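Local coordinates for protein glucose-6-phosphate dehydrogenase (Trypanosoma cruzi, PDB 5AQ1) that catalyses the NADP-dependent oxidation of glucose 6-phosphate to 6-phosphogluconolactone, the first step of the oxidative pentose phosphate pathway, at residues Ser114-Glu126 with Val154-Met167. Sequence-based numbering, arbitrary orientation.
With NDP (NADPH dihydro-nicotinamide-adenine-dinucleotide phosphate), chain G.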
# COMPACT_ATOMS: atom_id res chain seq x y z
N SER B 114 -31.52 -42.87 -31.35
CA SER B 114 -31.82 -41.48 -31.68
C SER B 114 -31.64 -40.56 -30.46
O SER B 114 -31.40 -41.02 -29.35
CB SER B 114 -33.24 -41.36 -32.20
OG SER B 114 -34.17 -41.51 -31.14
N TYR B 115 -31.76 -39.25 -30.70
CA TYR B 115 -31.58 -38.24 -29.67
C TYR B 115 -32.91 -37.62 -29.20
O TYR B 115 -32.90 -36.68 -28.40
CB TYR B 115 -30.66 -37.13 -30.18
CG TYR B 115 -29.28 -37.61 -30.61
CD1 TYR B 115 -28.47 -38.32 -29.73
CD2 TYR B 115 -28.79 -37.34 -31.88
CE1 TYR B 115 -27.21 -38.76 -30.11
CE2 TYR B 115 -27.53 -37.77 -32.27
CZ TYR B 115 -26.75 -38.48 -31.39
OH TYR B 115 -25.51 -38.91 -31.78
N ASP B 116 -34.03 -38.14 -29.69
CA ASP B 116 -35.35 -37.59 -29.37
C ASP B 116 -36.39 -38.61 -28.88
O ASP B 116 -37.23 -38.28 -28.04
CB ASP B 116 -35.91 -36.81 -30.58
CG ASP B 116 -35.99 -37.66 -31.85
OD1 ASP B 116 -35.42 -38.77 -31.88
OD2 ASP B 116 -36.62 -37.21 -32.83
N ARG B 117 -36.34 -39.85 -29.38
CA ARG B 117 -37.34 -40.87 -29.04
C ARG B 117 -37.13 -41.47 -27.64
O ARG B 117 -36.04 -41.93 -27.31
CB ARG B 117 -37.31 -42.01 -30.06
CG ARG B 117 -37.84 -41.63 -31.43
CD ARG B 117 -37.58 -42.73 -32.44
NE ARG B 117 -38.60 -43.78 -32.33
CZ ARG B 117 -38.43 -45.00 -31.81
NH1 ARG B 117 -37.26 -45.41 -31.33
NH2 ARG B 117 -39.46 -45.83 -31.78
N ASP B 118 -38.20 -41.46 -26.84
CA ASP B 118 -38.16 -41.99 -25.47
C ASP B 118 -37.85 -43.49 -25.41
O ASP B 118 -37.30 -43.97 -24.42
CB ASP B 118 -39.49 -41.73 -24.74
CG ASP B 118 -39.66 -40.27 -24.32
OD1 ASP B 118 -38.65 -39.55 -24.13
OD2 ASP B 118 -40.82 -39.85 -24.16
N GLU B 119 -38.21 -44.21 -26.47
CA GLU B 119 -37.94 -45.65 -26.56
C GLU B 119 -36.44 -45.92 -26.52
O GLU B 119 -36.00 -46.92 -25.95
CB GLU B 119 -38.53 -46.25 -27.84
CG GLU B 119 -40.05 -46.25 -27.91
CD GLU B 119 -40.66 -44.94 -28.39
OE1 GLU B 119 -39.90 -44.03 -28.80
OE2 GLU B 119 -41.90 -44.81 -28.34
N ASP B 120 -35.66 -45.03 -27.13
CA ASP B 120 -34.21 -45.18 -27.20
C ASP B 120 -33.51 -44.82 -25.89
O ASP B 120 -32.48 -45.40 -25.55
CB ASP B 120 -33.65 -44.35 -28.36
CG ASP B 120 -34.10 -44.85 -29.71
OD1 ASP B 120 -34.18 -46.09 -29.90
OD2 ASP B 120 -34.38 -44.02 -30.60
N PHE B 121 -34.07 -43.86 -25.15
CA PHE B 121 -33.55 -43.53 -23.82
C PHE B 121 -33.91 -44.60 -22.79
O PHE B 121 -33.20 -44.77 -21.80
CB PHE B 121 -34.05 -42.15 -23.37
CG PHE B 121 -33.47 -41.02 -24.18
CD1 PHE B 121 -32.17 -40.60 -23.96
CD2 PHE B 121 -34.22 -40.40 -25.17
CE1 PHE B 121 -31.63 -39.56 -24.71
CE2 PHE B 121 -33.68 -39.37 -25.92
CZ PHE B 121 -32.38 -38.95 -25.69
N ALA B 122 -35.01 -45.31 -23.03
CA ALA B 122 -35.35 -46.49 -22.24
C ALA B 122 -34.35 -47.62 -22.51
O ALA B 122 -33.91 -48.29 -21.58
CB ALA B 122 -36.77 -46.94 -22.54
N ARG B 123 -34.02 -47.82 -23.78
CA ARG B 123 -32.99 -48.80 -24.16
C ARG B 123 -31.65 -48.45 -23.54
O ARG B 123 -30.95 -49.33 -23.03
CB ARG B 123 -32.84 -48.89 -25.69
CG ARG B 123 -33.96 -49.65 -26.38
CD ARG B 123 -33.90 -49.52 -27.90
NE ARG B 123 -32.62 -49.97 -28.45
CZ ARG B 123 -31.70 -49.19 -29.02
NH1 ARG B 123 -31.87 -47.87 -29.15
NH2 ARG B 123 -30.57 -49.73 -29.48
N LEU B 124 -31.29 -47.17 -23.58
CA LEU B 124 -30.05 -46.67 -22.98
C LEU B 124 -30.00 -46.98 -21.49
O LEU B 124 -29.00 -47.50 -20.98
CB LEU B 124 -29.91 -45.16 -23.21
CG LEU B 124 -28.71 -44.44 -22.56
CD1 LEU B 124 -27.38 -45.05 -22.98
CD2 LEU B 124 -28.74 -42.96 -22.91
N ASN B 125 -31.09 -46.67 -20.79
CA ASN B 125 -31.21 -46.96 -19.37
C ASN B 125 -30.97 -48.43 -19.05
O ASN B 125 -30.27 -48.77 -18.10
CB ASN B 125 -32.59 -46.53 -18.87
CG ASN B 125 -32.76 -46.69 -17.37
OD1 ASN B 125 -32.15 -45.96 -16.60
ND2 ASN B 125 -33.59 -47.63 -16.96
N GLU B 126 -31.57 -49.30 -19.86
CA GLU B 126 -31.48 -50.75 -19.66
C GLU B 126 -30.07 -51.28 -19.88
O GLU B 126 -29.62 -52.19 -19.18
CB GLU B 126 -32.45 -51.48 -20.60
CG GLU B 126 -33.90 -51.27 -20.22
CD GLU B 126 -34.86 -51.65 -21.33
OE1 GLU B 126 -34.51 -52.48 -22.20
OE2 GLU B 126 -35.98 -51.09 -21.33
N VAL B 154 -29.66 -30.46 -31.06
CA VAL B 154 -30.30 -31.60 -30.38
C VAL B 154 -30.22 -31.54 -28.85
O VAL B 154 -30.77 -32.41 -28.17
CB VAL B 154 -29.72 -32.95 -30.85
CG1 VAL B 154 -29.71 -33.03 -32.37
CG2 VAL B 154 -28.32 -33.19 -30.29
N PHE B 155 -29.55 -30.53 -28.31
CA PHE B 155 -29.22 -30.47 -26.88
C PHE B 155 -30.41 -30.66 -25.93
O PHE B 155 -30.38 -31.53 -25.06
CB PHE B 155 -28.52 -29.14 -26.55
CG PHE B 155 -28.19 -28.98 -25.10
CD1 PHE B 155 -27.18 -29.72 -24.52
CD2 PHE B 155 -28.91 -28.08 -24.30
CE1 PHE B 155 -26.88 -29.57 -23.18
CE2 PHE B 155 -28.62 -27.93 -22.96
CZ PHE B 155 -27.60 -28.68 -22.39
N VAL B 156 -31.43 -29.83 -26.09
CA VAL B 156 -32.56 -29.81 -25.15
C VAL B 156 -33.34 -31.12 -25.20
O VAL B 156 -33.73 -31.65 -24.16
CB VAL B 156 -33.50 -28.62 -25.41
CG1 VAL B 156 -34.70 -28.66 -24.47
CG2 VAL B 156 -32.76 -27.29 -25.24
N GLY B 157 -33.55 -31.65 -26.41
CA GLY B 157 -34.23 -32.93 -26.60
C GLY B 157 -33.54 -34.09 -25.89
O GLY B 157 -34.19 -34.95 -25.31
N VAL B 158 -32.21 -34.09 -25.94
CA VAL B 158 -31.41 -35.12 -25.27
C VAL B 158 -31.49 -34.98 -23.76
O VAL B 158 -31.59 -35.97 -23.05
CB VAL B 158 -29.93 -35.07 -25.72
CG1 VAL B 158 -29.08 -36.00 -24.88
CG2 VAL B 158 -29.83 -35.45 -27.18
N CYS B 159 -31.43 -33.74 -23.27
CA CYS B 159 -31.58 -33.47 -21.85
C CYS B 159 -32.95 -33.92 -21.33
O CYS B 159 -33.05 -34.46 -20.23
CB CYS B 159 -31.36 -31.98 -21.56
SG CYS B 159 -29.65 -31.42 -21.80
N ARG B 160 -34.00 -33.70 -22.13
CA ARG B 160 -35.35 -34.12 -21.74
C ARG B 160 -35.48 -35.64 -21.69
O ARG B 160 -36.09 -36.18 -20.76
CB ARG B 160 -36.40 -33.53 -22.69
CG ARG B 160 -36.71 -32.08 -22.40
CD ARG B 160 -37.72 -31.49 -23.37
NE ARG B 160 -37.85 -30.05 -23.15
CZ ARG B 160 -38.38 -29.18 -24.01
NH1 ARG B 160 -38.86 -29.59 -25.19
NH2 ARG B 160 -38.43 -27.89 -23.70
N GLY B 161 -34.93 -36.33 -22.68
CA GLY B 161 -34.95 -37.79 -22.74
C GLY B 161 -34.20 -38.43 -21.59
O GLY B 161 -34.69 -39.38 -20.98
N LEU B 162 -33.01 -37.91 -21.29
CA LEU B 162 -32.20 -38.40 -20.18
C LEU B 162 -32.89 -38.18 -18.84
O LEU B 162 -32.95 -39.08 -18.01
CB LEU B 162 -30.82 -37.71 -20.16
CG LEU B 162 -29.83 -38.13 -21.24
CD1 LEU B 162 -28.62 -37.21 -21.21
CD2 LEU B 162 -29.41 -39.58 -21.08
N SER B 163 -33.40 -36.97 -18.63
CA SER B 163 -34.10 -36.60 -17.40
C SER B 163 -35.32 -37.49 -17.18
O SER B 163 -35.57 -37.95 -16.07
CB SER B 163 -34.54 -35.14 -17.45
OG SER B 163 -35.10 -34.73 -16.21
N LYS B 164 -36.06 -37.73 -18.25
CA LYS B 164 -37.31 -38.47 -18.18
C LYS B 164 -37.10 -39.97 -17.96
O LYS B 164 -37.83 -40.58 -17.17
CB LYS B 164 -38.12 -38.24 -19.47
CG LYS B 164 -39.53 -38.82 -19.46
CD LYS B 164 -40.13 -38.83 -20.86
CE LYS B 164 -41.46 -39.59 -20.89
NZ LYS B 164 -42.60 -38.77 -20.39
N GLY B 165 -36.11 -40.56 -18.63
CA GLY B 165 -36.01 -42.03 -18.69
C GLY B 165 -34.66 -42.69 -18.49
O GLY B 165 -34.54 -43.89 -18.76
N ALA B 166 -33.65 -41.96 -18.03
CA ALA B 166 -32.33 -42.56 -17.80
C ALA B 166 -31.61 -42.02 -16.56
O ALA B 166 -30.38 -42.01 -16.50
CB ALA B 166 -31.46 -42.37 -19.04
N MET B 167 -32.38 -41.61 -15.55
CA MET B 167 -31.82 -41.12 -14.30
C MET B 167 -31.73 -42.25 -13.28
O MET B 167 -32.64 -43.07 -13.16
CB MET B 167 -32.68 -39.99 -13.72
CG MET B 167 -32.77 -38.76 -14.59
SD MET B 167 -31.22 -37.84 -14.70
CE MET B 167 -31.21 -37.01 -13.12
PA NDP G . -19.97 -33.07 -34.70
O1A NDP G . -20.44 -32.17 -35.81
O2A NDP G . -18.77 -33.97 -34.92
O5B NDP G . -21.24 -33.93 -34.23
C5B NDP G . -21.11 -34.88 -33.17
C4B NDP G . -21.97 -36.10 -33.43
O4B NDP G . -23.34 -35.72 -33.28
C3B NDP G . -21.84 -36.69 -34.83
O3B NDP G . -20.92 -37.78 -34.90
C2B NDP G . -23.24 -37.16 -35.15
O2B NDP G . -23.41 -38.51 -34.74
C1B NDP G . -24.15 -36.26 -34.33
N9A NDP G . -24.74 -35.21 -35.19
C8A NDP G . -24.08 -34.37 -36.02
N7A NDP G . -24.95 -33.54 -36.65
C5A NDP G . -26.19 -33.84 -36.22
C6A NDP G . -27.56 -33.36 -36.47
N6A NDP G . -27.78 -32.35 -37.34
N1A NDP G . -28.58 -33.96 -35.80
C2A NDP G . -28.38 -34.97 -34.92
N3A NDP G . -27.15 -35.45 -34.65
C4A NDP G . -26.04 -34.94 -35.25
O3 NDP G . -19.75 -32.20 -33.36
PN NDP G . -18.34 -32.08 -32.60
O1N NDP G . -17.89 -33.43 -32.10
O2N NDP G . -17.41 -31.26 -33.47
O5D NDP G . -18.75 -31.20 -31.32
C5D NDP G . -19.62 -31.69 -30.31
C4D NDP G . -19.97 -30.56 -29.35
O4D NDP G . -18.78 -30.05 -28.74
C3D NDP G . -20.62 -29.39 -30.08
O3D NDP G . -21.68 -28.85 -29.30
C2D NDP G . -19.50 -28.38 -30.24
O2D NDP G . -20.00 -27.04 -30.31
C1D NDP G . -18.62 -28.66 -29.02
N1N NDP G . -17.22 -28.28 -29.26
C2N NDP G . -16.40 -29.08 -29.96
C3N NDP G . -15.07 -28.75 -30.21
C7N NDP G . -14.18 -29.67 -30.99
O7N NDP G . -13.00 -29.73 -30.69
N7N NDP G . -14.67 -30.40 -31.99
C4N NDP G . -14.50 -27.45 -29.70
C5N NDP G . -15.49 -26.67 -28.96
C6N NDP G . -16.79 -27.11 -28.77
P2B NDP G . -24.53 -39.49 -35.35
O1X NDP G . -24.89 -38.92 -36.70
O2X NDP G . -23.78 -40.80 -35.42
O3X NDP G . -25.66 -39.45 -34.35
O HOH W 1 -37.14 -40.58 -21.74
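F121 lays one face of its ring on the bare backbone of G161, and around this pair two neighbouring helices of the Rossmann-type dinucleotide-binding domain come together. The case illustrates how a glycine can turn a helix surface into a seat for an aromatic ring. Helices 118-126 and 155-165 cross at -54°, their axes 9.1 Å apart at the closest approach. With CG anti to its own carbonyl carbon (chi1 -68°), the F121 ring lies against helix 155-165. G161 CA stands almost directly over the ring centre, 3.7 Å from the centroid, in a CH-pi contact. L162 N sits over the same face nearer the rim, while L162 CD2 reaches across to L124 CD2 at 3.9 Å. Both leucines also touch the parallel sheet, L124 on L69 and L162 on F146 and L177. Farther along, the backbones come nearest, with N125 CA and A166 CA 4.8 Å apart; N125 CB meets the carbonyl oxygen of G165, while its amide oxygen accepts a hydrogen bond from R144.

The outer side is looser and wetter. D118 and K164 cross at about a right angle, yet D118 OD2 and K164 NZ are 4.3 Å apart, too far for an ion pair in contact; the carboxylate instead meets CD and CE across the lysine chain, OD2 nearest CE. A water joins the helices here, donating to both D118 OD1 and G161 O.

At the cofactor end the contact passes to Y115, V154 and V158. Y115 and V158 run side by side, Y115 CB 3.5 Å from V158 CG2, and V154 CG1 approaches the adenine at C2A of NADPH. The Y115 ring ends at the cofactor's 2'-phosphate, the group that distinguishes NADPH from NADH: Y115 OH donates a 2.6 Å hydrogen bond to O3X, which lies near the ring plane.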